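Local atomic coordinates of putative N-acetylneuraminate lyase ([Ruminococcus] gnavus ATCC 29149, PDB entry 6RB7), a protein that belongs to the dihydrodipicolinate synthetase family, whose members are built on a (beta/alpha)8 barrel. Residues 144-147 / 148-152; 289-292 / 293-297; 178-181 / 182-186. One frame throughout, in Å; residues are numbered along the deposited sequence.

Contact 1 (144-147 / 148-152)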
loop_
_atom_site.group_PDB
_atom_site.type_symbol
_atom_site.label_atom_id
_atom_site.label_comp_id
_atom_site.label_asym_id
_atom_site.label_seq_id
_atom_site.Cartn_x
_atom_site.Cartn_y
_atom_site.Cartn_z
ATOM N N PHE A 144 16.095 1.525 2.178
ATOM C CA PHE A 144 15.749 1.109 3.548
ATOM C C PHE A 144 14.782 2.121 4.142
ATOM O O PHE A 144 14.866 3.313 3.802
ATOM C CB PHE A 144 16.981 0.960 4.432
ATOM C CG PHE A 144 17.855 -0.237 4.127
ATOM C CD1 PHE A 144 17.309 -1.500 4.002
ATOM C CD2 PHE A 144 19.230 -0.104 4.026
ATOM C CE1 PHE A 144 18.106 -2.618 3.783
ATOM C CE2 PHE A 144 20.021 -1.219 3.803
ATOM C CZ PHE A 144 19.465 -2.486 3.733
ATOM N N HIS A 145 13.866 1.659 4.974
ATOM C CA HIS A 145 12.912 2.556 5.661
ATOM C C HIS A 145 13.484 2.837 7.047
ATOM O O HIS A 145 13.372 1.979 7.927
ATOM C CB HIS A 145 11.526 1.910 5.704
ATOM C CG HIS A 145 11.014 1.558 4.337
ATOM N ND1 HIS A 145 11.449 2.184 3.174
ATOM C CD2 HIS A 145 10.137 0.599 3.949
ATOM C CE1 HIS A 145 10.837 1.639 2.143
ATOM N NE2 HIS A 145 10.052 0.638 2.592
ATOM N N LEU A 146 14.081 4.000 7.234
ATOM C CA LEU A 146 14.786 4.287 8.487
ATOM C C LEU A 146 13.843 4.944 9.470
ATOM O O LEU A 146 12.893 5.638 9.106
ATOM C CB LEU A 146 16.021 5.129 8.174
ATOM C CG LEU A 146 17.051 4.479 7.261
ATOM C CD1 LEU A 146 18.289 5.368 7.179
ATOM C CD2 LEU A 146 17.393 3.084 7.744
ATOM N N PRO A 147 14.124 4.773 10.772
ATOM C CA PRO A 147 13.314 5.403 11.790
ATOM C C PRO A 147 13.446 6.917 11.777
ATOM O O PRO A 147 14.407 7.484 11.283
ATOM C CB PRO A 147 13.806 4.841 13.118
ATOM C CG PRO A 147 15.096 4.142 12.790
ATOM C CD PRO A 147 15.184 3.924 11.304
ATOM N N GLU A 148 12.450 7.575 12.380
ATOM C CA GLU A 148 12.413 9.053 12.317
ATOM C C GLU A 148 13.692 9.656 12.917
ATOM O O GLU A 148 14.161 10.688 12.414
ATOM C CB GLU A 148 11.190 9.598 13.059
ATOM C CG GLU A 148 9.858 9.269 12.404
ATOM C CD GLU A 148 8.649 9.964 13.047
ATOM O OE1 GLU A 148 8.810 10.675 14.037
ATOM O OE2 GLU A 148 7.538 9.786 12.565
ATOM N N TYR A 149 14.243 9.100 13.997
ATOM C CA TYR A 149 15.467 9.689 14.591
ATOM C C TYR A 149 16.628 9.620 13.598
ATOM O O TYR A 149 17.480 10.541 13.589
ATOM C CB TYR A 149 15.855 9.064 15.941
ATOM C CG TYR A 149 15.857 7.557 15.977
ATOM C CD1 TYR A 149 16.967 6.830 15.619
ATOM C CD2 TYR A 149 14.743 6.866 16.440
ATOM C CE1 TYR A 149 16.961 5.447 15.659
ATOM C CE2 TYR A 149 14.738 5.493 16.523
ATOM C CZ TYR A 149 15.844 4.782 16.122
ATOM O OH TYR A 149 15.839 3.417 16.227
ATOM N N ALA A 150 16.700 8.580 12.767
ATOM C CA ALA A 150 17.767 8.433 11.755
ATOM C C ALA A 150 17.547 9.425 10.609
ATOM O O ALA A 150 18.514 9.968 10.057
ATOM C CB ALA A 150 17.851 7.022 11.254
ATOM N N ILE A 151 16.291 9.634 10.231
ATOM C CA ILE A 151 15.960 10.631 9.174
ATOM C C ILE A 151 16.360 12.028 9.657
ATOM O O ILE A 151 17.020 12.790 8.910
ATOM C CB ILE A 151 14.489 10.552 8.779
ATOM C CG1 ILE A 151 14.124 9.170 8.268
ATOM C CG2 ILE A 151 14.214 11.634 7.732
ATOM C CD1 ILE A 151 12.662 8.916 8.017
ATOM N N ALA A 152 15.997 12.392 10.897
ATOM C CA ALA A 152 16.369 13.699 11.454
ATOM C C ALA A 152 17.884 13.828 11.522
ATOM O O ALA A 152 18.428 14.890 11.199
ATOM C CB ALA A 152 15.768 13.893 12.826
#
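Pro147 and Tyr149 meet at the start of helix 148-160, one of the outer helices of the (beta/alpha)8 barrel, where Pro147 holds the N-cap position. Followed outward, the proline ring rides over the tyrosine ring. Its CB lies over one face, 3.8 Å from the centroid of the Tyr149 ring and 22° off the normal, a CH-pi contact displaced toward the rim. Its CG reaches the phenol end, 3.5 Å from Tyr149 CZ, and its CD turns to the methyl of Ala150, 4.1 Å from Ala150 CB. With Tyr149 CG placed between the backbone N and the carbonyl carbon (chi1 48°), the phenol ring is turned back and one face lies against Pro147; its OH bonds to the carbonyl of His284 of the second subunit, whose ring also stacks on the tyrosine. Pro147 O starts the helix: it takes a bond from Ile151 N and a weak one from Ala150 N. Leu146 adds an apolar touch, its CB against the Ala150 methyl, and also packs on Pro141 of its own chain and on Leu310 of the second subunit. Ile151 ends its reach against the backbone, with CD1 3.5 Å from Leu146 O.

Contact 2 (289-292 / 293-297); sequences AVIK and AILKI
Ile291 O accepts the amide of Leu295 at 2.9 Å from its N, with an N-H...O angle of 158°, in the middle of helix 287-299. This is the regular i to i+4 bonding of an alpha helix. Ile294 N donates to Val290 O in much the same way. The two flanking bonds, Ala293 N to Ala289 O and Lys296 N to Lys292 O, are a little longer, both 3.1 Å. The helix is one of the C-terminal helices that follow the last barrel strand, 238-241, and it packs on helices 263-281 and 317-335.

Two apolar pairs run along the helix beside these bonds. Val290 CG1 meets Ile294 CD1 at 3.8 Å, the two side chains crossing at a slant. Val290 holds CG1 opposite its own N (chi1 170°), which sends that methyl up the helix toward the isoleucine tip. CG1 of Ile294 also lies 3.4 Å from Val290 O, the carbonyl one turn back. Ile291 and Leu295 instead lie alongside and point the same way, with Ile291 CG2 4.1 Å from Leu295 CD1, while Leu295 CG rests against Ile291 O. Met280 of helix 263-281 packs on Val290, Ile291 and Ile294, and helix 317-335 adds Ala324 and Ile328 against Ile294.

Lys292, extended beyond CG, reaches a salt bridge with Glu83 and the carbonyls of Ala47 and Ala305. Lys296 bends at its end toward a salt bridge with Glu302. The buried Lys292 ammonium is thus gripped by three oxygens, one of them a carboxylate, a setting likely to stabilise its positive charge and to anchor the helix to the loops around those residues.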
loop_
_atom_site.group_PDB
_atom_site.type_symbol
_atom_site.label_atom_id
_atom_site.label_comp_id
_atom_site.label_asym_id
_atom_site.label_seq_id
_atom_site.Cartn_x
_atom_site.Cartn_y
_atom_site.Cartn_z
ATOM N N ALA A 289 12.749 12.701 -20.926
ATOM C CA ALA A 289 13.262 12.553 -22.328
ATOM C C ALA A 289 12.310 13.300 -23.270
ATOM O O ALA A 289 12.791 13.964 -24.226
ATOM C CB ALA A 289 13.383 11.109 -22.693
ATOM N N VAL A 290 10.997 13.181 -23.041
ATOM C CA VAL A 290 9.995 13.917 -23.848
ATOM C C VAL A 290 10.237 15.410 -23.674
ATOM O O VAL A 290 10.276 16.138 -24.650
ATOM C CB VAL A 290 8.556 13.521 -23.466
ATOM C CG1 VAL A 290 7.546 14.431 -24.114
ATOM C CG2 VAL A 290 8.302 12.068 -23.750
ATOM N N ILE A 291 10.402 15.885 -22.429
ATOM C CA ILE A 291 10.578 17.344 -22.207
ATOM C C ILE A 291 11.851 17.843 -22.898
ATOM O O ILE A 291 11.805 18.891 -23.525
ATOM C CB ILE A 291 10.577 17.665 -20.684
ATOM C CG1 ILE A 291 9.173 17.442 -20.107
ATOM C CG2 ILE A 291 11.041 19.089 -20.454
ATOM C CD1 ILE A 291 9.120 17.550 -18.601
ATOM N N LYS A 292 12.966 17.106 -22.817
ATOM C CA LYS A 292 14.199 17.600 -23.476
ATOM C C LYS A 292 13.964 17.685 -24.982
ATOM O O LYS A 292 14.448 18.634 -25.592
ATOM C CB LYS A 292 15.352 16.673 -23.121
ATOM C CG LYS A 292 15.732 16.755 -21.653
ATOM C CD LYS A 292 16.889 15.853 -21.252
ATOM C CE LYS A 292 16.971 15.695 -19.739
ATOM N NZ LYS A 292 18.205 14.985 -19.362
ATOM N N ALA A 293 13.216 16.752 -25.560
ATOM C CA ALA A 293 12.944 16.774 -27.018
ATOM C C ALA A 293 12.020 17.964 -27.360
ATOM O O ALA A 293 12.194 18.623 -28.407
ATOM C CB ALA A 293 12.396 15.463 -27.483
ATOM N N ILE A 294 11.032 18.242 -26.509
ATOM C CA ILE A 294 10.146 19.416 -26.675
ATOM C C ILE A 294 11.001 20.683 -26.657
ATOM O O ILE A 294 10.735 21.605 -27.471
ATOM C CB ILE A 294 9.050 19.466 -25.598
ATOM C CG1 ILE A 294 8.054 18.341 -25.866
ATOM C CG2 ILE A 294 8.385 20.817 -25.563
ATOM C CD1 ILE A 294 7.069 18.102 -24.738
ATOM N N LEU A 295 11.930 20.813 -25.724
ATOM C CA LEU A 295 12.730 22.055 -25.618
ATOM C C LEU A 295 13.644 22.197 -26.840
ATOM O O LEU A 295 13.935 23.335 -27.209
ATOM C CB LEU A 295 13.508 22.066 -24.302
ATOM C CG LEU A 295 12.612 22.268 -23.080
ATOM C CD1 LEU A 295 13.433 22.152 -21.825
ATOM C CD2 LEU A 295 11.880 23.585 -23.186
ATOM N N LYS A 296 14.058 21.098 -27.444
ATOM C CA LYS A 296 14.795 21.224 -28.751
ATOM C C LYS A 296 13.863 21.811 -29.803
ATOM O O LYS A 296 14.273 22.756 -30.505
ATOM C CB LYS A 296 15.375 19.866 -29.154
ATOM C CG LYS A 296 16.061 19.862 -30.507
ATOM C CD LYS A 296 16.740 18.504 -30.747
ATOM C CE LYS A 296 17.779 18.508 -31.850
ATOM N NZ LYS A 296 18.733 19.618 -31.644
ATOM N N ILE A 297 12.626 21.320 -29.945
ATOM C CA ILE A 297 11.656 21.834 -30.955
ATOM C C ILE A 297 11.287 23.273 -30.670
ATOM O O ILE A 297 11.334 24.114 -31.595
ATOM C CB ILE A 297 10.406 20.937 -30.983
ATOM C CG1 ILE A 297 10.800 19.544 -31.428
ATOM C CG2 ILE A 297 9.299 21.562 -31.805
ATOM C CD1 ILE A 297 9.693 18.543 -31.331
#

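Contact 3 (178-181 / 182-186)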
loop_
_atom_site.group_PDB
_atom_site.type_symbol
_atom_site.label_atom_id
_atom_site.label_comp_id
_atom_site.label_asym_id
_atom_site.label_seq_id
_atom_site.Cartn_x
_atom_site.Cartn_y
_atom_site.Cartn_z
ATOM N N VAL A 178 9.365 6.546 2.992
ATOM C CA VAL A 178 9.139 7.120 4.325
ATOM C C VAL A 178 8.559 8.522 4.125
ATOM O O VAL A 178 8.878 9.157 3.126
ATOM C CB VAL A 178 10.409 7.152 5.201
ATOM C CG1 VAL A 178 10.867 5.757 5.590
ATOM C CG2 VAL A 178 11.543 7.901 4.530
ATOM N N ALA A 179 7.792 8.979 5.107
ATOM C CA ALA A 179 7.133 10.298 5.092
ATOM C C ALA A 179 7.733 11.228 6.126
ATOM O O ALA A 179 8.129 10.809 7.227
ATOM C CB ALA A 179 5.643 10.102 5.336
ATOM N N LEU A 180 7.640 12.525 5.834
ATOM C CA LEU A 180 7.699 13.570 6.848
ATOM C C LEU A 180 6.404 13.555 7.636
ATOM O O LEU A 180 5.394 14.066 7.170
ATOM C CB LEU A 180 7.954 14.937 6.214
ATOM C CG LEU A 180 8.025 16.075 7.228
ATOM C CD1 LEU A 180 9.248 15.952 8.122
ATOM C CD2 LEU A 180 8.023 17.415 6.513
ATOM N N THR A 181 6.443 12.965 8.821
ATOM C CA THR A 181 5.274 12.954 9.726
ATOM C C THR A 181 5.180 14.281 10.474
ATOM O O THR A 181 6.162 15.031 10.557
ATOM C CB THR A 181 5.395 11.831 10.729
ATOM O OG1 THR A 181 6.574 12.008 11.527
ATOM C CG2 THR A 181 5.400 10.491 10.035
ATOM N N GLN A 182 4.036 14.525 11.123
ATOM C CA GLN A 182 3.923 15.755 11.941
ATOM C C GLN A 182 4.968 15.759 13.055
ATOM O O GLN A 182 5.595 16.801 13.287
ATOM C CB GLN A 182 2.506 15.937 12.503
ATOM C CG GLN A 182 1.496 16.548 11.511
ATOM C CD GLN A 182 1.936 17.553 10.459
ATOM O OE1 GLN A 182 2.543 18.633 10.704
ATOM N NE2 GLN A 182 1.589 17.180 9.243
ATOM N N ASN A 183 5.233 14.621 13.697
ATOM C CA ASN A 183 6.206 14.535 14.810
ATOM C C ASN A 183 7.614 14.815 14.270
ATOM O O ASN A 183 8.408 15.505 14.946
ATOM C CB ASN A 183 6.215 13.174 15.493
ATOM C CG ASN A 183 5.013 12.966 16.392
ATOM O OD1 ASN A 183 4.287 13.902 16.700
ATOM N ND2 ASN A 183 4.811 11.735 16.840
ATOM N N LEU A 184 7.956 14.262 13.094
ATOM C CA LEU A 184 9.304 14.495 12.543
ATOM C C LEU A 184 9.442 15.967 12.163
ATOM O O LEU A 184 10.530 16.531 12.352
ATOM C CB LEU A 184 9.547 13.544 11.377
ATOM C CG LEU A 184 10.878 13.689 10.666
ATOM C CD1 LEU A 184 12.091 13.663 11.548
ATOM C CD2 LEU A 184 10.981 12.611 9.594
ATOM N N PHE A 185 8.368 16.602 11.682
ATOM C CA PHE A 185 8.457 18.028 11.324
ATOM C C PHE A 185 8.655 18.870 12.594
ATOM O O PHE A 185 9.449 19.810 12.547
ATOM C CB PHE A 185 7.271 18.410 10.456
ATOM C CG PHE A 185 7.332 19.790 9.854
ATOM C CD1 PHE A 185 8.520 20.362 9.412
ATOM C CD2 PHE A 185 6.151 20.483 9.620
ATOM C CE1 PHE A 185 8.508 21.605 8.812
ATOM C CE2 PHE A 185 6.159 21.730 9.042
ATOM C CZ PHE A 185 7.338 22.294 8.642
ATOM N N VAL A 186 7.979 18.527 13.692
ATOM C CA VAL A 186 8.220 19.227 14.984
ATOM C C VAL A 186 9.706 19.142 15.313
ATOM O O VAL A 186 10.325 20.167 15.669
ATOM C CB VAL A 186 7.345 18.657 16.113
ATOM C CG1 VAL A 186 7.830 19.176 17.475
ATOM C CG2 VAL A 186 5.874 19.005 15.897
#
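Thr181 and Leu184 are joined by a capping hydrogen bond at the N terminus of helix 182-188. Thr181 is the N-cap, and its OG1 accepts from Leu184 N at 3.1 Å with an N-H...O angle of 158°. The hydroxyl reaches that amide because it stands between the backbone N and the carbonyl carbon (chi1 61°). The same oxygen is hydrogen-bonded to the Glu148 carboxylate, so OG1 links the helix start to the first turn of helix 148-160. The first backbone bond of the helix follows: Phe185 N donates to Thr181 O at 2.9 Å.

The apolar contacts gather round Leu180. Its CD1 methyl sits 3.8 Å from Leu184 CG, the two leucine side chains crossing at about a right angle, and 3.9 Å from Phe185 CB. CD2 approaches the base of the phenylalanine, 4.2 Å from Phe185 CG. Leu184 CB also lies close to the threonine hydroxyl, 3.3 Å from Thr181 OG1, packed against the oxygen that caps its own amide.

Round this turn, Trp155 of helix 148-160 packs on both Leu180 and Leu184, while Val197 of strand 194-199 lies against Leu180 and Phe185. Phe210 of helix 204-214 touches Leu180 and meets the Phe185 ring edge-to-face; the helix start thus packs against strand 194-199 and against the helices 148-160 and 204-214.

From the N terminus, contact 1 comes first, where the loop after strand 135-138 runs into helix 148-160. Contact 3 follows where the loop after helix 173-176 enters helix 182-188, and contact 2 lies late in the chain within helix 287-299. Each is local and they stand in series, so none nests in or crosses another. Contacts 1 and 3 adjoin, their centres about 10 Å apart: His145 and Ile151 pack on Val178, and Leu184 CD1 lies near Glu148 O, packing together the starts of two outer helices, 148-160 and 182-188. Contact 2 sits beyond the chain's centre, its nearest atoms about 23 Å from contact 3, among the C-terminal helices.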